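PDB 4R78: choline kinase from Streptococcus pneumoniae, which probably transfers the terminal phosphate of ATP to choline, giving phosphocholine, and is built on a protein kinase-like fold. Local coordinates for residues Cys193-Val198 and Met224-Ala229; Gly145-Phe150 and Ser219-Met224; Ile164-Tyr169 and Leu273-Lys278. All coordinates share one frame; numbering follows the deposited sequence.

In the fold
Contacts 1 and 2 form one continuous patch in the helical lobe, their centres about 10 Å apart. They share M224 at the start of helix 223-233, and they meet directly where C193 N lies 3.0 Å from S219 O, probably hydrogen-bonded, and where W225 CH2 comes within 3.5 Å of F147 CE2. In contact 1 the H194 side chain lies about 8 Å from the bound AMP. Contact 3 joins a loop to helix 257-280 farther out, its centre about 22 Å from those of the other two, with nearest atoms about 8 Å away from either. Its T275 side chain is about 14 Å from the AMP.

Contact 1. Residues Cys193-Val198 and Met224-Ala229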
loop_
_atom_site.group_PDB
_atom_site.type_symbol
_atom_site.label_atom_id
_atom_site.label_comp_id
_atom_site.label_asym_id
_atom_site.label_seq_id
_atom_site.Cartn_x
_atom_site.Cartn_y
_atom_site.Cartn_z
ATOM N N CYS A 193 -5.867 -8.987 3.242
ATOM C CA CYS A 193 -5.528 -7.619 3.668
ATOM C C CYS A 193 -5.073 -6.755 2.496
ATOM O O CYS A 193 -4.551 -7.270 1.504
ATOM C CB CYS A 193 -4.406 -7.631 4.709
ATOM S SG CYS A 193 -4.823 -8.349 6.320
ATOM N N HIS A 194 -5.262 -5.443 2.630
ATOM C CA HIS A 194 -4.790 -4.472 1.643
ATOM C C HIS A 194 -3.286 -4.242 1.762
ATOM O O HIS A 194 -2.592 -4.158 0.746
ATOM C CB HIS A 194 -5.541 -3.148 1.795
ATOM C CG HIS A 194 -5.143 -2.108 0.797
ATOM N ND1 HIS A 194 -3.972 -1.386 0.897
ATOM C CD2 HIS A 194 -5.764 -1.663 -0.322
ATOM C CE1 HIS A 194 -3.885 -0.550 -0.122
ATOM N NE2 HIS A 194 -4.963 -0.694 -0.872
ATOM N N ILE A 195 -2.809 -4.133 3.006
ATOM C CA ILE A 195 -1.383 -3.983 3.367
ATOM C C ILE A 195 -0.753 -2.583 3.261
ATOM O O ILE A 195 0.365 -2.373 3.742
ATOM C CB ILE A 195 -0.449 -4.971 2.570
ATOM C CG1 ILE A 195 -0.926 -6.425 2.752
ATOM C CG2 ILE A 195 1.035 -4.799 2.952
ATOM C CD1 ILE A 195 -0.756 -7.002 4.166
ATOM N N ASP A 196 -1.465 -1.626 2.664
ATOM C CA ASP A 196 -0.881 -0.306 2.387
ATOM C C ASP A 196 -1.940 0.800 2.501
ATOM O O ASP A 196 -2.213 1.522 1.534
ATOM C CB ASP A 196 -0.135 -0.227 1.042
ATOM C CG ASP A 196 0.647 1.066 0.874
ATOM O OD1 ASP A 196 1.076 1.646 1.896
ATOM O OD2 ASP A 196 0.835 1.504 -0.280
ATOM N N LEU A 197 -2.505 0.957 3.699
ATOM C CA LEU A 197 -3.632 1.871 3.914
ATOM C C LEU A 197 -3.238 3.335 4.183
ATOM O O LEU A 197 -3.667 3.943 5.174
ATOM C CB LEU A 197 -4.583 1.326 4.991
ATOM C CG LEU A 197 -5.327 0.034 4.626
ATOM C CD1 LEU A 197 -6.177 -0.419 5.794
ATOM C CD2 LEU A 197 -6.182 0.188 3.373
ATOM N N VAL A 198 -2.417 3.894 3.297
ATOM C CA VAL A 198 -2.202 5.344 3.264
ATOM C C VAL A 198 -3.523 6.033 2.894
ATOM O O VAL A 198 -4.325 5.469 2.143
ATOM C CB VAL A 198 -1.061 5.761 2.291
ATOM C CG1 VAL A 198 0.292 5.292 2.809
ATOM C CG2 VAL A 198 -1.304 5.228 0.871
ATOM N N MET A 224 -4.782 -6.820 11.904
ATOM C CA MET A 224 -4.245 -5.729 12.713
ATOM C C MET A 224 -3.109 -4.978 12.009
ATOM O O MET A 224 -2.821 -3.835 12.348
ATOM C CB MET A 224 -3.835 -6.201 14.113
ATOM C CG MET A 224 -5.001 -6.623 15.017
ATOM S SD MET A 224 -6.329 -5.400 15.167
ATOM C CE MET A 224 -7.522 -6.047 13.997
ATOM N N TRP A 225 -2.494 -5.609 11.006
ATOM C CA TRP A 225 -1.538 -4.904 10.149
ATOM C C TRP A 225 -2.237 -3.743 9.439
ATOM O O TRP A 225 -1.731 -2.617 9.412
ATOM C CB TRP A 225 -0.917 -5.855 9.119
ATOM C CG TRP A 225 -0.068 -5.151 8.095
ATOM C CD1 TRP A 225 -0.514 -4.442 7.012
ATOM C CD2 TRP A 225 1.363 -5.084 8.056
ATOM N NE1 TRP A 225 0.548 -3.936 6.307
ATOM C CE2 TRP A 225 1.713 -4.311 6.922
ATOM C CE3 TRP A 225 2.385 -5.590 8.873
ATOM C CZ2 TRP A 225 3.041 -4.042 6.576
ATOM C CZ3 TRP A 225 3.711 -5.323 8.525
ATOM C CH2 TRP A 225 4.022 -4.549 7.389
ATOM N N ASP A 226 -3.400 -4.028 8.852
ATOM C CA ASP A 226 -4.159 -3.004 8.135
ATOM C C ASP A 226 -4.611 -1.877 9.063
ATOM O O ASP A 226 -4.550 -0.699 8.698
ATOM C CB ASP A 226 -5.361 -3.613 7.413
ATOM C CG ASP A 226 -5.014 -4.174 6.042
ATOM O OD1 ASP A 226 -3.840 -4.078 5.612
ATOM O OD2 ASP A 226 -5.935 -4.708 5.399
ATOM N N LEU A 227 -5.060 -2.235 10.264
ATOM C CA LEU A 227 -5.469 -1.227 11.231
ATOM C C LEU A 227 -4.286 -0.348 11.646
ATOM O O LEU A 227 -4.404 0.880 11.679
ATOM C CB LEU A 227 -6.157 -1.866 12.440
ATOM C CG LEU A 227 -7.657 -2.151 12.288
ATOM C CD1 LEU A 227 -7.995 -3.144 11.175
ATOM C CD2 LEU A 227 -8.220 -2.633 13.590
ATOM N N ALA A 228 -3.143 -0.977 11.918
ATOM C CA ALA A 228 -1.918 -0.243 12.225
ATOM C C ALA A 228 -1.556 0.742 11.119
ATOM O O ALA A 228 -1.213 1.888 11.400
ATOM C CB ALA A 228 -0.773 -1.200 12.502
ATOM N N ALA A 229 -1.654 0.299 9.866
ATOM C CA ALA A 229 -1.319 1.153 8.729
ATOM C C ALA A 229 -2.257 2.348 8.610
ATOM O O ALA A 229 -1.795 3.479 8.457
ATOM C CB ALA A 229 -1.296 0.349 7.432
#
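D226 and W225 face the 193-198 loop through different first torsions: CG of D226 sits beside its own backbone N, trans to the carbonyl carbon (chi1 -85°), whereas the indole of W225 extends trans to N and lies next to I195. The D226 carboxylate then receives two successive backbone amides like a fork. H194 N donates to D226 OD2 over 2.9 Å on the syn lone pair, and I195 N donates to D226 OD1 over 2.8 Å, also on the syn side but somewhat out of the carboxylate plane. H137 NE2 gives OD2 a second bond, so the buried group has at least three, which would probably favour the ionised form.

W225 works on the neighbouring carbonyl. Its NE1 bonds I195 O at 3.0 Å and almost straight (176°), the oxygen lying in the indole plane while the donor stands above the plane of the carbonyl. I195 also lays its CD1 over a face of the same indole, 4.2 Å from the centroid of the five-membered ring, a CH-pi contact.

This loop corresponds to the catalytic loop of protein kinases, consistent with the pattern HxDxxxxN at H194, D196 and N201. D226 probably corresponds to their conserved helix-F aspartate, which likewise binds backbone amides of that loop. Inside the loop, D196 N bonds H194 ND1 at 3.1 Å in the imidazole plane, and H194 NE2 is tied to I213 O, so both ring nitrogens are held. N201, which lines the AMP pocket, bonds D196 O through its ND2.

L197, the centre of an inverse gamma turn, packs its CD1 at 3.3 Å from D226 O. Its CB lies 4.2 Å from A229 CB, one helical turn past W225, and its CD2 covers part of one face of the H194 ring.

Contact 2. Residues Gly145-Phe150 and Ser219-Met224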
loop_
_atom_site.group_PDB
_atom_site.type_symbol
_atom_site.label_atom_id
_atom_site.label_comp_id
_atom_site.label_asym_id
_atom_site.label_seq_id
_atom_site.Cartn_x
_atom_site.Cartn_y
_atom_site.Cartn_z
ATOM N N GLY A 145 -0.316 -14.820 -1.999
ATOM C CA GLY A 145 0.656 -14.073 -1.221
ATOM C C GLY A 145 0.439 -14.289 0.263
ATOM O O GLY A 145 -0.682 -14.179 0.764
ATOM N N GLU A 146 1.524 -14.611 0.959
ATOM C CA GLU A 146 1.502 -14.775 2.406
ATOM C C GLU A 146 2.469 -13.766 3.000
ATOM O O GLU A 146 3.690 -13.950 2.922
ATOM C CB GLU A 146 1.916 -16.198 2.798
ATOM C CG GLU A 146 1.018 -17.298 2.239
ATOM C CD GLU A 146 -0.351 -17.330 2.898
ATOM O OE1 GLU A 146 -0.418 -17.292 4.145
ATOM O OE2 GLU A 146 -1.360 -17.396 2.166
ATOM N N PHE A 147 1.926 -12.695 3.580
ATOM C CA PHE A 147 2.768 -11.618 4.088
ATOM C C PHE A 147 3.583 -12.060 5.296
ATOM O O PHE A 147 3.045 -12.523 6.303
ATOM C CB PHE A 147 1.973 -10.342 4.391
ATOM C CG PHE A 147 2.818 -9.098 4.366
ATOM C CD1 PHE A 147 3.075 -8.442 3.167
ATOM C CD2 PHE A 147 3.381 -8.596 5.533
ATOM C CE1 PHE A 147 3.866 -7.294 3.131
ATOM C CE2 PHE A 147 4.174 -7.454 5.505
ATOM C CZ PHE A 147 4.417 -6.799 4.304
ATOM N N ALA A 148 4.895 -11.924 5.158
ATOM C CA ALA A 148 5.835 -12.330 6.183
ATOM C C ALA A 148 6.725 -11.121 6.462
ATOM O O ALA A 148 7.717 -10.905 5.762
ATOM C CB ALA A 148 6.651 -13.521 5.699
ATOM N N PRO A 149 6.355 -10.309 7.474
ATOM C CA PRO A 149 7.011 -9.017 7.721
ATOM C C PRO A 149 8.521 -9.116 7.947
ATOM O O PRO A 149 9.269 -8.240 7.522
ATOM C CB PRO A 149 6.322 -8.512 8.996
ATOM C CG PRO A 149 5.008 -9.216 9.025
ATOM C CD PRO A 149 5.282 -10.571 8.454
ATOM N N PHE A 150 8.963 -10.183 8.603
ATOM C CA PHE A 150 10.378 -10.352 8.922
ATOM C C PHE A 150 11.172 -10.814 7.707
ATOM O O PHE A 150 12.310 -10.385 7.501
ATOM C CB PHE A 150 10.533 -11.262 10.146
ATOM C CG PHE A 150 9.775 -10.756 11.346
ATOM C CD1 PHE A 150 10.330 -9.776 12.164
ATOM C CD2 PHE A 150 8.484 -11.209 11.621
ATOM C CE1 PHE A 150 9.629 -9.275 13.257
ATOM C CE2 PHE A 150 7.768 -10.710 12.715
ATOM C CZ PHE A 150 8.346 -9.736 13.533
ATOM N N SER A 219 -2.222 -9.125 0.316
ATOM C CA SER A 219 -1.665 -10.395 0.739
ATOM C C SER A 219 -2.463 -10.917 1.916
ATOM O O SER A 219 -3.207 -10.164 2.557
ATOM C CB SER A 219 -0.206 -10.192 1.163
ATOM O OG SER A 219 0.440 -11.425 1.395
ATOM N N MET A 220 -2.317 -12.208 2.196
ATOM C CA MET A 220 -2.865 -12.777 3.423
ATOM C C MET A 220 -1.987 -12.361 4.598
ATOM O O MET A 220 -0.761 -12.528 4.567
ATOM C CB MET A 220 -2.966 -14.300 3.332
ATOM C CG MET A 220 -3.808 -14.794 2.162
ATOM S SD MET A 220 -5.510 -14.216 2.220
ATOM C CE MET A 220 -6.187 -15.340 3.447
ATOM N N ASN A 221 -2.623 -11.811 5.631
ATOM C CA ASN A 221 -1.921 -11.262 6.793
ATOM C C ASN A 221 -2.873 -11.145 7.982
ATOM O O ASN A 221 -4.065 -11.441 7.870
ATOM C CB ASN A 221 -1.327 -9.888 6.443
ATOM C CG ASN A 221 -0.157 -9.488 7.340
ATOM O OD1 ASN A 221 0.271 -10.235 8.216
ATOM N ND2 ASN A 221 0.366 -8.289 7.111
ATOM N N ASP A 222 -2.340 -10.728 9.127
ATOM C CA ASP A 222 -3.178 -10.414 10.270
ATOM C C ASP A 222 -3.867 -9.069 10.017
ATOM O O ASP A 222 -3.197 -8.095 9.683
ATOM C CB ASP A 222 -2.334 -10.359 11.545
ATOM C CG ASP A 222 -3.180 -10.362 12.796
ATOM O OD1 ASP A 222 -3.902 -9.370 13.026
ATOM O OD2 ASP A 222 -3.126 -11.361 13.544
ATOM N N PRO A 223 -5.207 -9.011 10.159
ATOM C CA PRO A 223 -5.900 -7.742 9.922
ATOM C C PRO A 223 -5.401 -6.557 10.753
ATOM O O PRO A 223 -5.569 -5.407 10.330
ATOM C CB PRO A 223 -7.350 -8.070 10.278
ATOM C CG PRO A 223 -7.480 -9.489 9.902
ATOM C CD PRO A 223 -6.171 -10.115 10.339
ATOM N N MET A 224 -4.782 -6.820 11.904
ATOM C CA MET A 224 -4.245 -5.729 12.713
ATOM C C MET A 224 -3.109 -4.978 12.009
ATOM O O MET A 224 -2.821 -3.835 12.348
ATOM C CB MET A 224 -3.835 -6.201 14.113
ATOM C CG MET A 224 -5.001 -6.623 15.017
ATOM S SD MET A 224 -6.329 -5.400 15.167
ATOM C CE MET A 224 -7.522 -6.047 13.997
HETATM O O HOH W 1 -0.213 -15.120 6.039
HETATM O O HOH W 2 1.778 -12.499 8.914
#
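M220 is gripped by the backbone on both sides of E146: its N donates to G145 O at 2.9 Å, tilted well above the carbonyl plane, and its O accepts from F147 N at 2.9 Å, nearly head-on to the carbonyl. The E146 chain bends at chi2 (-71°), bringing its carboxylate back alongside M220, with E146 OE2 3.6 Å from M220 CG. F147 and N221 meet obliquely, F147 CD2 lying 3.4 Å from N221 ND2, the ring and amide planes 33° apart. S219 CB lies at the edge of the F147 ring, near its plane.

Two waters extend the join. One donates to both E146 OE1 and M220 O, the other to F147 O and N221 OD1.

Farther out, R190 makes a salt bridge with E146 OE1, and the F147 ring meets that of W225. D222 starts helix 223-233 as its N-cap, OD1 accepting from M224 N at 2.9 Å on the anti lone pair, while OD2 takes a salt bridge from K259.

The arrangement is a single parallel beta bridge, then an aspartate N-cap, on the segment that by analogy with protein kinases leads from the DFG aspartate, here probably D214, toward helix F.

Contact 3. Residues Ile164-Tyr169 and Leu273-Lys278; sequences IPYANY and LWTVYK
The hydroxyl of Y166 is lodged against helix 257-280: its OH bonds the backbone carbonyl of S272, while V276 CG2 comes to 3.4 Å from Y166 OH and T275 CB to 4.0 Å from the same oxygen. The polar atom thus sits in a largely apolar seat on the helix surface. V276 and the tyrosine run antiparallel, flank against flank, with V276 CG2 also 3.6 Å from Y166 CE2, and L273 N lies at the ring edge, near its plane. V276 can do this because its CG1 is trans to the backbone N (chi1 -180°), which leaves CG2 as the methyl directed at the ring. The same CG2 also meets the outer corner of the P165 ring, 3.8 Å from P165 CG, so a single methyl is shared by two neighbouring residues of the loop.

The contact lies in the helical lobe of the kinase-like fold and joins the loop between helices 149-159 and 169-177 to the long helix 257-280. Helix 288-303 adds to the packing, with Y293 stacked on the Y166 ring. A bound MES, probably from the crystallisation liquor, lies about 6 Å from the T275 side chain.

One turn back along the helix from V276, L273 meets the two ends of the segment, I164 and Y169. Its CD2 lies 4.1 Å from I164 CD1, the two side chains roughly perpendicular. Y169 and L273 extend toward each other, Y169 OH ending 3.7 Å from L273 CD1. Within the segment, I164 CG2 lies 3.5 Å above the Y169 ring plane, toward the rim, covering part of one face. The Y169 hydroxyl is satisfied by E157 OE2, on helix 149-159, and the T275 hydroxyl by W271 O, a turn earlier in its own helix.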
loop_
_atom_site.group_PDB
_atom_site.type_symbol
_atom_site.label_atom_id
_atom_site.label_comp_id
_atom_site.label_asym_id
_atom_site.label_seq_id
_atom_site.Cartn_x
_atom_site.Cartn_y
_atom_site.Cartn_z
ATOM N N ILE A 164 23.784 0.204 5.513
ATOM C CA ILE A 164 22.520 0.752 6.015
ATOM C C ILE A 164 22.757 2.143 6.619
ATOM O O ILE A 164 23.592 2.291 7.521
ATOM C CB ILE A 164 21.825 -0.212 7.023
ATOM C CG1 ILE A 164 21.406 -1.524 6.333
ATOM C CG2 ILE A 164 20.622 0.458 7.693
ATOM C CD1 ILE A 164 20.392 -1.368 5.190
ATOM N N PRO A 165 22.048 3.171 6.105
ATOM C CA PRO A 165 22.358 4.550 6.498
ATOM C C PRO A 165 21.767 4.969 7.844
ATOM O O PRO A 165 22.083 6.053 8.347
ATOM C CB PRO A 165 21.737 5.377 5.367
ATOM C CG PRO A 165 20.582 4.558 4.915
ATOM C CD PRO A 165 21.018 3.123 5.047
ATOM N N TYR A 166 20.918 4.120 8.417
ATOM C CA TYR A 166 20.219 4.456 9.653
ATOM C C TYR A 166 21.076 4.149 10.872
ATOM O O TYR A 166 21.841 3.185 10.881
ATOM C CB TYR A 166 18.871 3.732 9.728
ATOM C CG TYR A 166 17.929 4.072 8.593
ATOM C CD1 TYR A 166 17.685 5.398 8.241
ATOM C CD2 TYR A 166 17.288 3.068 7.869
ATOM C CE1 TYR A 166 16.832 5.724 7.202
ATOM C CE2 TYR A 166 16.422 3.384 6.822
ATOM C CZ TYR A 166 16.203 4.717 6.496
ATOM O OH TYR A 166 15.349 5.056 5.467
ATOM N N ALA A 167 20.937 4.983 11.897
ATOM C CA ALA A 167 21.765 4.908 13.099
ATOM C C ALA A 167 21.439 3.708 13.987
ATOM O O ALA A 167 20.269 3.363 14.183
ATOM C CB ALA A 167 21.626 6.189 13.893
ATOM N N ASN A 168 22.487 3.086 14.525
ATOM C CA ASN A 168 22.344 2.016 15.515
ATOM C C ASN A 168 21.559 0.822 14.972
ATOM O O ASN A 168 20.769 0.205 15.691
ATOM C CB ASN A 168 21.690 2.573 16.791
ATOM C CG ASN A 168 21.912 1.689 18.000
ATOM O OD1 ASN A 168 22.952 1.042 18.131
ATOM N ND2 ASN A 168 20.935 1.668 18.903
ATOM N N TYR A 169 21.798 0.487 13.706
ATOM C CA TYR A 169 20.952 -0.490 13.015
ATOM C C TYR A 169 20.920 -1.896 13.628
ATOM O O TYR A 169 19.853 -2.491 13.734
ATOM C CB TYR A 169 21.263 -0.551 11.513
ATOM C CG TYR A 169 20.252 -1.373 10.732
ATOM C CD1 TYR A 169 18.919 -0.970 10.639
ATOM C CD2 TYR A 169 20.626 -2.562 10.107
ATOM C CE1 TYR A 169 17.985 -1.722 9.930
ATOM C CE2 TYR A 169 19.696 -3.324 9.392
ATOM C CZ TYR A 169 18.379 -2.896 9.314
ATOM O OH TYR A 169 17.448 -3.635 8.617
ATOM N N LEU A 273 13.197 1.002 4.996
ATOM C CA LEU A 273 14.120 0.253 4.135
ATOM C C LEU A 273 13.718 0.393 2.666
ATOM O O LEU A 273 14.569 0.579 1.792
ATOM C CB LEU A 273 14.211 -1.218 4.560
ATOM C CG LEU A 273 14.844 -1.491 5.934
ATOM C CD1 LEU A 273 14.607 -2.930 6.373
ATOM C CD2 LEU A 273 16.342 -1.169 5.957
ATOM N N TRP A 274 12.413 0.338 2.410
ATOM C CA TRP A 274 11.848 0.677 1.102
ATOM C C TRP A 274 12.379 2.027 0.595
ATOM O O TRP A 274 12.730 2.162 -0.581
ATOM C CB TRP A 274 10.320 0.686 1.210
ATOM C CG TRP A 274 9.558 1.143 -0.016
ATOM C CD1 TRP A 274 9.091 0.359 -1.036
ATOM C CD2 TRP A 274 9.152 2.483 -0.322
ATOM N NE1 TRP A 274 8.425 1.131 -1.959
ATOM C CE2 TRP A 274 8.445 2.437 -1.547
ATOM C CE3 TRP A 274 9.317 3.720 0.321
ATOM C CZ2 TRP A 274 7.914 3.585 -2.151
ATOM C CZ3 TRP A 274 8.785 4.861 -0.274
ATOM C CH2 TRP A 274 8.088 4.783 -1.497
ATOM N N THR A 275 12.453 3.012 1.493
ATOM C CA THR A 275 12.929 4.353 1.149
ATOM C C THR A 275 14.363 4.318 0.634
ATOM O O THR A 275 14.664 4.903 -0.415
ATOM C CB THR A 275 12.824 5.317 2.354
ATOM O OG1 THR A 275 11.458 5.401 2.771
ATOM C CG2 THR A 275 13.308 6.715 1.977
ATOM N N VAL A 276 15.236 3.624 1.361
ATOM C CA VAL A 276 16.642 3.510 0.960
ATOM C C VAL A 276 16.755 2.922 -0.445
ATOM O O VAL A 276 17.474 3.462 -1.293
ATOM C CB VAL A 276 17.465 2.678 1.967
ATOM C CG1 VAL A 276 18.925 2.580 1.527
ATOM C CG2 VAL A 276 17.385 3.304 3.341
ATOM N N TYR A 277 16.023 1.838 -0.693
ATOM C CA TYR A 277 16.056 1.177 -1.993
ATOM C C TYR A 277 15.551 2.089 -3.116
ATOM O O TYR A 277 16.167 2.163 -4.190
ATOM C CB TYR A 277 15.258 -0.127 -1.941
ATOM C CG TYR A 277 15.267 -0.916 -3.230
ATOM C CD1 TYR A 277 16.460 -1.184 -3.905
ATOM C CD2 TYR A 277 14.083 -1.412 -3.765
ATOM C CE1 TYR A 277 16.466 -1.918 -5.091
ATOM C CE2 TYR A 277 14.078 -2.144 -4.950
ATOM C CZ TYR A 277 15.272 -2.394 -5.603
ATOM O OH TYR A 277 15.270 -3.119 -6.775
ATOM N N LYS A 278 14.441 2.781 -2.872
ATOM C CA LYS A 278 13.903 3.708 -3.866
ATOM C C LYS A 278 14.872 4.841 -4.179
ATOM O O LYS A 278 14.991 5.272 -5.335
ATOM C CB LYS A 278 12.542 4.258 -3.425
ATOM C CG LYS A 278 11.394 3.259 -3.565
ATOM C CD LYS A 278 11.032 3.053 -5.035
ATOM C CE LYS A 278 9.745 2.274 -5.210
ATOM N NZ LYS A 278 9.438 2.125 -6.664
#